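Local coordinates for ribosome-inactivating protein (Lychnis chalcedonica, PDB 2G5X) that belongs to the plant ribosome-inactivating proteins, a family whose fold combines a mixed beta sheet with a largely helical part, at residues 47-52 / 58-63; 82-87 / 150-155; 121-124 / 129-132. All coordinates share one frame; numbering follows the deposited sequence.

How the contacts relate
Contacts 1 and 2 both reach the six-stranded mixed sheet, their centres 13 Å apart, but at different strands: contact 1 joins neighbours 45-51 and 58-64, whereas contact 2 leaves strand 83-87 for the loop leading into helix 154-173. Contact 3 lies on the helical side, its centre about 21 Å from that of contact 1 and about 20 Å from that of contact 2. Contact 1 closes first along the chain, and contact 3 is nested inside the long loop that contact 2 closes. Helix 154-173 follows the loop of contact 2 and touches L50, I59 and F63 of contact 1 and L122 of segment 121-124, linking three sites that do not touch one another.

Contact 1: 47-52 / 58-63; sequences LVNLVL and TITLAF
N49 and T60 face each other across neighbouring strands, and the hydroxyl OG1 of T60 donates to OD1 of N49 over 2.8 Å. The donor stands above the amide's carbonyl plane, 42° out of it. With OG1 of T60 anti to its carbonyl carbon (chi1 -57°), the hydroxyl is turned to this oxygen, while its methyl CG2 lies 3.3 Å from the same OD1. R1 NH1 also bonds to OD1, giving the oxygen two donors. Nearby, CG2 of T58 lies over the face of the N49 amide, 4.0 Å from CG of N49, on the side T60 OG1 also comes from; V51 CG2 sits against T58 OG1, and L47 reaches across with CD2 to rest 3.8 Å from CB of A62.

These residues belong to the antiparallel hairpin of strands 45-51 and 58-64 in the mixed sheet of the ribosome-inactivating fold. Its hydrogen-bonded pairs are V48 with L61 and L50 with I59; the bond from L61 N to V48 O is 2.7 Å.

The face carrying V48, L50, I59 and L61 is apolar. The methyl ends of L50 and L61 meet CD1 to CD1 at 3.8 Å, slanting across one another. CG2 of V48, anti to the carbonyl carbon, meets the F63 ring obliquely, 3.9 Å from CE1. Helix 154-173 lies against this face: S164 touches L50, F160 touches I59, and V168 and A169 pack on F63.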
loop_
_atom_site.group_PDB
_atom_site.type_symbol
_atom_site.label_atom_id
_atom_site.label_comp_id
_atom_site.label_asym_id
_atom_site.label_seq_id
_atom_site.Cartn_x
_atom_site.Cartn_y
_atom_site.Cartn_z
ATOM N N LEU A 47 -4.087 6.554 6.728
ATOM C CA LEU A 47 -3.539 7.417 5.692
ATOM C C LEU A 47 -2.022 7.318 5.667
ATOM O O LEU A 47 -1.381 7.182 6.708
ATOM C CB LEU A 47 -3.960 8.872 5.918
ATOM C CG LEU A 47 -5.465 9.163 5.924
ATOM C CD1 LEU A 47 -5.683 10.662 6.058
ATOM C CD2 LEU A 47 -6.105 8.652 4.638
ATOM N N VAL A 48 -1.464 7.383 4.461
ATOM C CA VAL A 48 -0.027 7.294 4.244
ATOM C C VAL A 48 0.429 8.389 3.284
ATOM O O VAL A 48 -0.127 8.539 2.202
ATOM C CB VAL A 48 0.340 5.917 3.636
ATOM C CG1 VAL A 48 1.761 5.933 3.094
ATOM C CG2 VAL A 48 0.183 4.836 4.693
ATOM N N ASN A 49 1.442 9.150 3.680
ATOM C CA ASN A 49 1.967 10.207 2.820
ATOM C C ASN A 49 3.208 9.741 2.065
ATOM O O ASN A 49 4.136 9.200 2.665
ATOM C CB ASN A 49 2.359 11.436 3.647
ATOM C CG ASN A 49 1.196 12.373 3.907
ATOM O OD1 ASN A 49 0.045 12.056 3.623
ATOM N ND2 ASN A 49 1.499 13.542 4.462
ATOM N N LEU A 50 3.211 9.933 0.749
ATOM C CA LEU A 50 4.372 9.610 -0.077
ATOM C C LEU A 50 4.830 10.986 -0.573
ATOM O O LEU A 50 4.031 11.749 -1.120
ATOM C CB LEU A 50 3.986 8.715 -1.266
ATOM C CG LEU A 50 3.557 7.270 -0.968
ATOM C CD1 LEU A 50 3.322 6.523 -2.288
ATOM C CD2 LEU A 50 4.635 6.560 -0.153
ATOM N N VAL A 51 6.101 11.311 -0.367
ATOM C CA VAL A 51 6.631 12.615 -0.769
ATOM C C VAL A 51 7.836 12.486 -1.694
ATOM O O VAL A 51 8.713 11.660 -1.454
ATOM C CB VAL A 51 7.075 13.430 0.476
ATOM C CG1 VAL A 51 7.526 14.827 0.057
ATOM C CG2 VAL A 51 5.939 13.510 1.486
ATOM N N LEU A 52 7.880 13.296 -2.752
ATOM C CA LEU A 52 9.016 13.264 -3.669
ATOM C C LEU A 52 10.090 14.199 -3.130
ATOM O O LEU A 52 9.809 15.341 -2.777
ATOM C CB LEU A 52 8.616 13.727 -5.071
ATOM C CG LEU A 52 7.659 12.837 -5.860
ATOM C CD1 LEU A 52 7.454 13.446 -7.244
ATOM C CD2 LEU A 52 8.224 11.429 -5.970
ATOM N N THR A 58 3.315 15.945 -2.700
ATOM C CA THR A 58 2.810 14.889 -1.832
ATOM C C THR A 58 1.502 14.250 -2.286
ATOM O O THR A 58 0.579 14.941 -2.717
ATOM C CB THR A 58 2.592 15.435 -0.397
ATOM O OG1 THR A 58 3.831 15.946 0.114
ATOM C CG2 THR A 58 2.079 14.343 0.532
ATOM N N ILE A 59 1.447 12.923 -2.201
ATOM C CA ILE A 59 0.241 12.162 -2.516
ATOM C C ILE A 59 -0.078 11.359 -1.258
ATOM O O ILE A 59 0.802 10.702 -0.699
ATOM C CB ILE A 59 0.443 11.190 -3.702
ATOM C CG1 ILE A 59 0.520 11.978 -5.012
ATOM C CG2 ILE A 59 -0.714 10.188 -3.759
ATOM C CD1 ILE A 59 0.700 11.109 -6.250
ATOM N N THR A 60 -1.324 11.430 -0.801
ATOM C CA THR A 60 -1.735 10.710 0.402
ATOM C C THR A 60 -2.581 9.488 0.047
ATOM O O THR A 60 -3.643 9.616 -0.556
ATOM C CB THR A 60 -2.547 11.633 1.349
ATOM O OG1 THR A 60 -1.763 12.791 1.671
ATOM C CG2 THR A 60 -2.912 10.899 2.639
ATOM N N LEU A 61 -2.096 8.306 0.419
ATOM C CA LEU A 61 -2.799 7.054 0.150
ATOM C C LEU A 61 -3.746 6.714 1.294
ATOM O O LEU A 61 -3.454 7.007 2.452
ATOM C CB LEU A 61 -1.800 5.903 0.003
ATOM C CG LEU A 61 -0.668 6.024 -1.018
ATOM C CD1 LEU A 61 0.257 4.813 -0.899
ATOM C CD2 LEU A 61 -1.250 6.114 -2.414
ATOM N N ALA A 62 -4.870 6.075 0.972
ATOM C CA ALA A 62 -5.840 5.679 1.991
ATOM C C ALA A 62 -6.050 4.167 1.962
ATOM O O ALA A 62 -6.459 3.614 0.942
ATOM C CB ALA A 62 -7.169 6.396 1.768
ATOM N N PHE A 63 -5.763 3.502 3.081
ATOM C CA PHE A 63 -5.928 2.050 3.180
ATOM C C PHE A 63 -7.022 1.663 4.168
ATOM O O PHE A 63 -7.080 2.205 5.275
ATOM C CB PHE A 63 -4.637 1.372 3.664
ATOM C CG PHE A 63 -3.478 1.490 2.719
ATOM C CD1 PHE A 63 -2.590 2.557 2.816
ATOM C CD2 PHE A 63 -3.254 0.516 1.750
ATOM C CE1 PHE A 63 -1.491 2.652 1.961
ATOM C CE2 PHE A 63 -2.163 0.600 0.891
ATOM C CZ PHE A 63 -1.277 1.670 0.997
#

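Contact 2: 82-87 / 150-155; sequences KLRANF and KVFTGK
This contact ties strand 83-87 of the mixed sheet to the loop that leads into helix 154-173, through R84, N86 and F152. R84 and F152 extend to meet from opposite directions. CG of R84 is placed between its backbone N and carbonyl carbon (chi1 63°), and from there the chain runs extended to NE. Its NH2 donates to the backbone O of K150 over 3.2 Å in a bent bond, with an N-H...O angle of 142°.

One guanidinium face receives the F152 ring: CE1 stands 3.8 Å above the guanidinium plane, offset toward the rim. The two planes are 58° apart, too steep for a parallel stack, and NH2 of R84 comes obliquely to F152 CZ at 3.3 Å. At the ring's edge, OD1 of N86 lies in the plane of F152, 3.3 Å from CE1, and the amide is turned almost perpendicular to the ring. The phenyl tip is thus placed beside two polar side chains of alternate strand residues.

Both polar groups are also held from strand 69-76, next to 83-87 in the sheet. D75 OD1 forms a salt bridge with R84 NE and accepts from N86 ND2, which also donates to F73 O, and D75 touches F152. Strand 108-109 flanks 83-87 on its other edge, its V108 touching R84; helix 99-102 packs on A85 and F87, which point to the face opposite R84 and N86.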
loop_
_atom_site.group_PDB
_atom_site.type_symbol
_atom_site.label_atom_id
_atom_site.label_comp_id
_atom_site.label_asym_id
_atom_site.label_seq_id
_atom_site.Cartn_x
_atom_site.Cartn_y
_atom_site.Cartn_z
ATOM N N LYS A 82 -6.367 23.057 -5.055
ATOM C CA LYS A 82 -6.985 22.502 -3.854
ATOM C C LYS A 82 -6.714 21.007 -3.716
ATOM O O LYS A 82 -6.540 20.312 -4.711
ATOM C CB LYS A 82 -8.498 22.730 -3.882
ATOM C CG LYS A 82 -8.904 24.188 -3.766
ATOM C CD LYS A 82 -10.410 24.349 -3.706
ATOM C CE LYS A 82 -10.783 25.805 -3.464
ATOM N NZ LYS A 82 -12.250 25.984 -3.287
ATOM N N LEU A 83 -6.676 20.520 -2.478
ATOM C CA LEU A 83 -6.460 19.096 -2.229
ATOM C C LEU A 83 -7.732 18.362 -2.654
ATOM O O LEU A 83 -8.822 18.694 -2.191
ATOM C CB LEU A 83 -6.188 18.854 -0.741
ATOM C CG LEU A 83 -4.834 19.354 -0.229
ATOM C CD1 LEU A 83 -4.805 19.317 1.289
ATOM C CD2 LEU A 83 -3.724 18.484 -0.807
ATOM N N ARG A 84 -7.593 17.375 -3.537
ATOM C CA ARG A 84 -8.749 16.621 -4.032
ATOM C C ARG A 84 -8.691 15.132 -3.686
ATOM O O ARG A 84 -7.640 14.498 -3.796
ATOM C CB ARG A 84 -8.875 16.787 -5.556
ATOM C CG ARG A 84 -7.696 16.229 -6.346
ATOM C CD ARG A 84 -7.819 16.470 -7.851
ATOM N NE ARG A 84 -6.622 15.991 -8.539
ATOM C CZ ARG A 84 -6.315 16.251 -9.806
ATOM N NH1 ARG A 84 -7.120 16.996 -10.555
ATOM N NH2 ARG A 84 -5.186 15.776 -10.319
ATOM N N ALA A 85 -9.832 14.585 -3.274
ATOM C CA ALA A 85 -9.933 13.170 -2.908
ATOM C C ALA A 85 -10.357 12.330 -4.108
ATOM O O ALA A 85 -11.405 12.578 -4.703
ATOM C CB ALA A 85 -10.941 12.996 -1.772
ATOM N N ASN A 86 -9.549 11.325 -4.445
ATOM C CA ASN A 86 -9.819 10.447 -5.586
ATOM C C ASN A 86 -10.036 8.995 -5.145
ATOM O O ASN A 86 -9.137 8.379 -4.573
ATOM C CB ASN A 86 -8.638 10.482 -6.563
ATOM C CG ASN A 86 -8.179 11.892 -6.886
ATOM O OD1 ASN A 86 -8.815 12.604 -7.663
ATOM N ND2 ASN A 86 -7.067 12.305 -6.279
ATOM N N PHE A 87 -11.215 8.444 -5.420
ATOM C CA PHE A 87 -11.506 7.058 -5.050
ATOM C C PHE A 87 -11.573 6.137 -6.264
ATOM O O PHE A 87 -11.997 6.555 -7.342
ATOM C CB PHE A 87 -12.840 6.963 -4.307
ATOM C CG PHE A 87 -12.824 7.597 -2.953
ATOM C CD1 PHE A 87 -13.463 8.813 -2.729
ATOM C CD2 PHE A 87 -12.151 6.984 -1.902
ATOM C CE1 PHE A 87 -13.430 9.413 -1.468
ATOM C CE2 PHE A 87 -12.111 7.573 -0.640
ATOM C CZ PHE A 87 -12.752 8.792 -0.422
ATOM N N LYS A 150 -2.155 15.956 -12.485
ATOM C CA LYS A 150 -2.428 15.888 -13.917
ATOM C C LYS A 150 -3.764 15.241 -14.256
ATOM O O LYS A 150 -4.554 14.903 -13.372
ATOM C CB LYS A 150 -1.307 15.118 -14.615
ATOM C CG LYS A 150 0.069 15.737 -14.430
ATOM C CD LYS A 150 1.145 14.900 -15.092
ATOM C CE LYS A 150 2.505 15.563 -14.952
ATOM N NZ LYS A 150 3.573 14.771 -15.614
ATOM N N VAL A 151 -4.017 15.099 -15.554
ATOM C CA VAL A 151 -5.226 14.446 -16.031
ATOM C C VAL A 151 -4.950 12.960 -15.822
ATOM O O VAL A 151 -3.897 12.459 -16.222
ATOM C CB VAL A 151 -5.459 14.717 -17.532
ATOM C CG1 VAL A 151 -6.573 13.826 -18.055
ATOM C CG2 VAL A 151 -5.808 16.180 -17.748
ATOM N N PHE A 152 -5.889 12.266 -15.191
ATOM C CA PHE A 152 -5.736 10.843 -14.898
ATOM C C PHE A 152 -6.119 9.913 -16.047
ATOM O O PHE A 152 -7.164 10.085 -16.673
ATOM C CB PHE A 152 -6.592 10.463 -13.685
ATOM C CG PHE A 152 -6.227 11.184 -12.420
ATOM C CD1 PHE A 152 -7.206 11.481 -11.474
ATOM C CD2 PHE A 152 -4.909 11.546 -12.155
ATOM C CE1 PHE A 152 -6.879 12.127 -10.287
ATOM C CE2 PHE A 152 -4.572 12.192 -10.969
ATOM C CZ PHE A 152 -5.558 12.484 -10.031
ATOM N N THR A 153 -5.267 8.929 -16.314
ATOM C CA THR A 153 -5.546 7.928 -17.335
ATOM C C THR A 153 -5.547 6.601 -16.584
ATOM O O THR A 153 -4.886 6.472 -15.549
ATOM C CB THR A 153 -4.460 7.870 -18.437
ATOM O OG1 THR A 153 -3.219 7.436 -17.869
ATOM C CG2 THR A 153 -4.279 9.233 -19.086
ATOM N N GLY A 154 -6.293 5.624 -17.086
ATOM C CA GLY A 154 -6.340 4.331 -16.427
ATOM C C GLY A 154 -4.960 3.734 -16.207
ATOM O O GLY A 154 -4.660 3.224 -15.126
ATOM N N LYS A 155 -4.109 3.809 -17.226
ATOM C CA LYS A 155 -2.766 3.250 -17.129
ATOM C C LYS A 155 -1.878 3.913 -16.078
ATOM O O LYS A 155 -1.281 3.227 -15.246
ATOM C CB LYS A 155 -2.063 3.305 -18.488
ATOM C CG LYS A 155 -0.674 2.684 -18.457
ATOM C CD LYS A 155 0.068 2.850 -19.774
ATOM C CE LYS A 155 1.493 2.332 -19.646
ATOM N NZ LYS A 155 2.276 2.488 -20.904
#

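Contact 3: 121-124 / 129-132; sequences DLQN and SREK
A side-chain to backbone contact links Q123, on helix 119-126, to S129 and R130 in the loop that follows the helix, at a partly buried place on the helical side of the fold. The amide oxygen OE1 of Q123 accepts from the backbone N of R130 at 2.9 Å, with an N-H...O angle of 153°. The donor approaches well off the amide plane, tilted by 34°. CG of Q123 is anti to the carbonyl carbon (chi1 -64°) and the chain continues extended, carrying the amide across to the loop.

The same oxygen lies 3.4 Å from CA of S129 and equally close to CG of R130, so it rests against the backbone of S129 and the first side-chain carbons of R130. CG of R130 lies over one face of the Q123 amide, 3.6 Å from CD of Q123, on the side its backbone N also comes from. CD of R130 is 4.0 Å from both NE2 and OE1 of Q123. A water donates to OE1 of Q123 at 2.9 Å and to OE1 of E131 at 2.8 Å, bridging the two side chains. OE1 of Q123 therefore takes two hydrogens, from the backbone and from the water, while NE2 is engaged by Y119 O on its own helix.

The loop connects helix 119-126 to helix 137-145 in the helical part of this ribosome-inactivating protein. Within it, the backbone N of K132 makes weak hydrogen bonds to both OG and O of S129, consistent with a turn over 129-132.

Beyond the Q123 amide, the R130 chain bends at chi3, and its guanidinium forms a salt bridge with E200 and a hydrogen bond with N201 OD1. Y119 adds a cation-pi contact to this guanidinium, and T197 of helix 193-201 touches both R130 and E131.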
loop_
_atom_site.group_PDB
_atom_site.type_symbol
_atom_site.label_atom_id
_atom_site.label_comp_id
_atom_site.label_asym_id
_atom_site.label_seq_id
_atom_site.Cartn_x
_atom_site.Cartn_y
_atom_site.Cartn_z
ATOM N N ASP A 121 -8.325 -5.682 -12.086
ATOM C CA ASP A 121 -8.498 -4.490 -12.914
ATOM C C ASP A 121 -7.241 -3.626 -12.967
ATOM O O ASP A 121 -6.940 -3.033 -14.004
ATOM C CB ASP A 121 -9.682 -3.639 -12.435
ATOM C CG ASP A 121 -10.131 -2.629 -13.483
ATOM O OD1 ASP A 121 -10.396 -3.044 -14.631
ATOM O OD2 ASP A 121 -10.220 -1.424 -13.172
ATOM N N LEU A 122 -6.512 -3.547 -11.855
ATOM C CA LEU A 122 -5.290 -2.753 -11.829
ATOM C C LEU A 122 -4.300 -3.255 -12.877
ATOM O O LEU A 122 -3.698 -2.461 -13.600
ATOM C CB LEU A 122 -4.644 -2.790 -10.440
ATOM C CG LEU A 122 -5.345 -1.969 -9.352
ATOM C CD1 LEU A 122 -4.660 -2.213 -8.013
ATOM C CD2 LEU A 122 -5.301 -0.481 -9.708
ATOM N N GLN A 123 -4.138 -4.572 -12.963
ATOM C CA GLN A 123 -3.220 -5.151 -13.938
ATOM C C GLN A 123 -3.739 -4.954 -15.365
ATOM O O GLN A 123 -2.953 -4.726 -16.287
ATOM C CB GLN A 123 -2.995 -6.640 -13.644
ATOM C CG GLN A 123 -2.314 -6.898 -12.299
ATOM C CD GLN A 123 -2.255 -8.371 -11.923
ATOM O OE1 GLN A 123 -1.260 -9.058 -12.174
ATOM N NE2 GLN A 123 -3.328 -8.865 -11.319
ATOM N N ASN A 124 -5.057 -5.033 -15.548
ATOM C CA ASN A 124 -5.638 -4.841 -16.874
ATOM C C ASN A 124 -5.419 -3.410 -17.368
ATOM O O ASN A 124 -5.092 -3.190 -18.535
ATOM C CB ASN A 124 -7.139 -5.161 -16.869
ATOM C CG ASN A 124 -7.422 -6.653 -16.761
ATOM O OD1 ASN A 124 -6.678 -7.476 -17.290
ATOM N ND2 ASN A 124 -8.516 -7.003 -16.092
ATOM N N SER A 129 1.637 -7.348 -15.326
ATOM C CA SER A 129 1.315 -8.206 -14.188
ATOM C C SER A 129 2.053 -7.855 -12.899
ATOM O O SER A 129 3.080 -7.170 -12.920
ATOM C CB SER A 129 1.625 -9.659 -14.537
ATOM O OG SER A 129 3.019 -9.829 -14.746
ATOM N N ARG A 130 1.520 -8.339 -11.779
ATOM C CA ARG A 130 2.126 -8.122 -10.467
ATOM C C ARG A 130 3.530 -8.707 -10.494
ATOM O O ARG A 130 4.462 -8.147 -9.921
ATOM C CB ARG A 130 1.336 -8.848 -9.370
ATOM C CG ARG A 130 -0.034 -8.284 -9.055
ATOM C CD ARG A 130 -0.867 -9.281 -8.244
ATOM N NE ARG A 130 -0.350 -9.523 -6.896
ATOM C CZ ARG A 130 -0.803 -10.476 -6.085
ATOM N NH1 ARG A 130 -1.780 -11.281 -6.486
ATOM N NH2 ARG A 130 -0.287 -10.628 -4.871
ATOM N N GLU A 131 3.664 -9.847 -11.164
ATOM C CA GLU A 131 4.939 -10.544 -11.254
ATOM C C GLU A 131 6.066 -9.799 -11.963
ATOM O O GLU A 131 7.213 -9.864 -11.519
ATOM C CB GLU A 131 4.751 -11.914 -11.914
ATOM C CG GLU A 131 4.038 -12.934 -11.039
ATOM C CD GLU A 131 2.534 -12.943 -11.240
ATOM O OE1 GLU A 131 1.977 -11.909 -11.666
ATOM O OE2 GLU A 131 1.910 -13.989 -10.960
ATOM N N LYS A 132 5.763 -9.091 -13.048
ATOM C CA LYS A 132 6.831 -8.398 -13.755
ATOM C C LYS A 132 6.852 -6.877 -13.682
ATOM O O LYS A 132 7.674 -6.238 -14.333
ATOM C CB LYS A 132 6.889 -8.858 -15.218
ATOM C CG LYS A 132 5.718 -8.489 -16.098
ATOM C CD LYS A 132 5.850 -9.242 -17.422
ATOM C CE LYS A 132 4.911 -8.717 -18.490
ATOM N NZ LYS A 132 5.232 -7.317 -18.870
HETATM O O HOH W 1 -0.849 -11.785 -11.365
#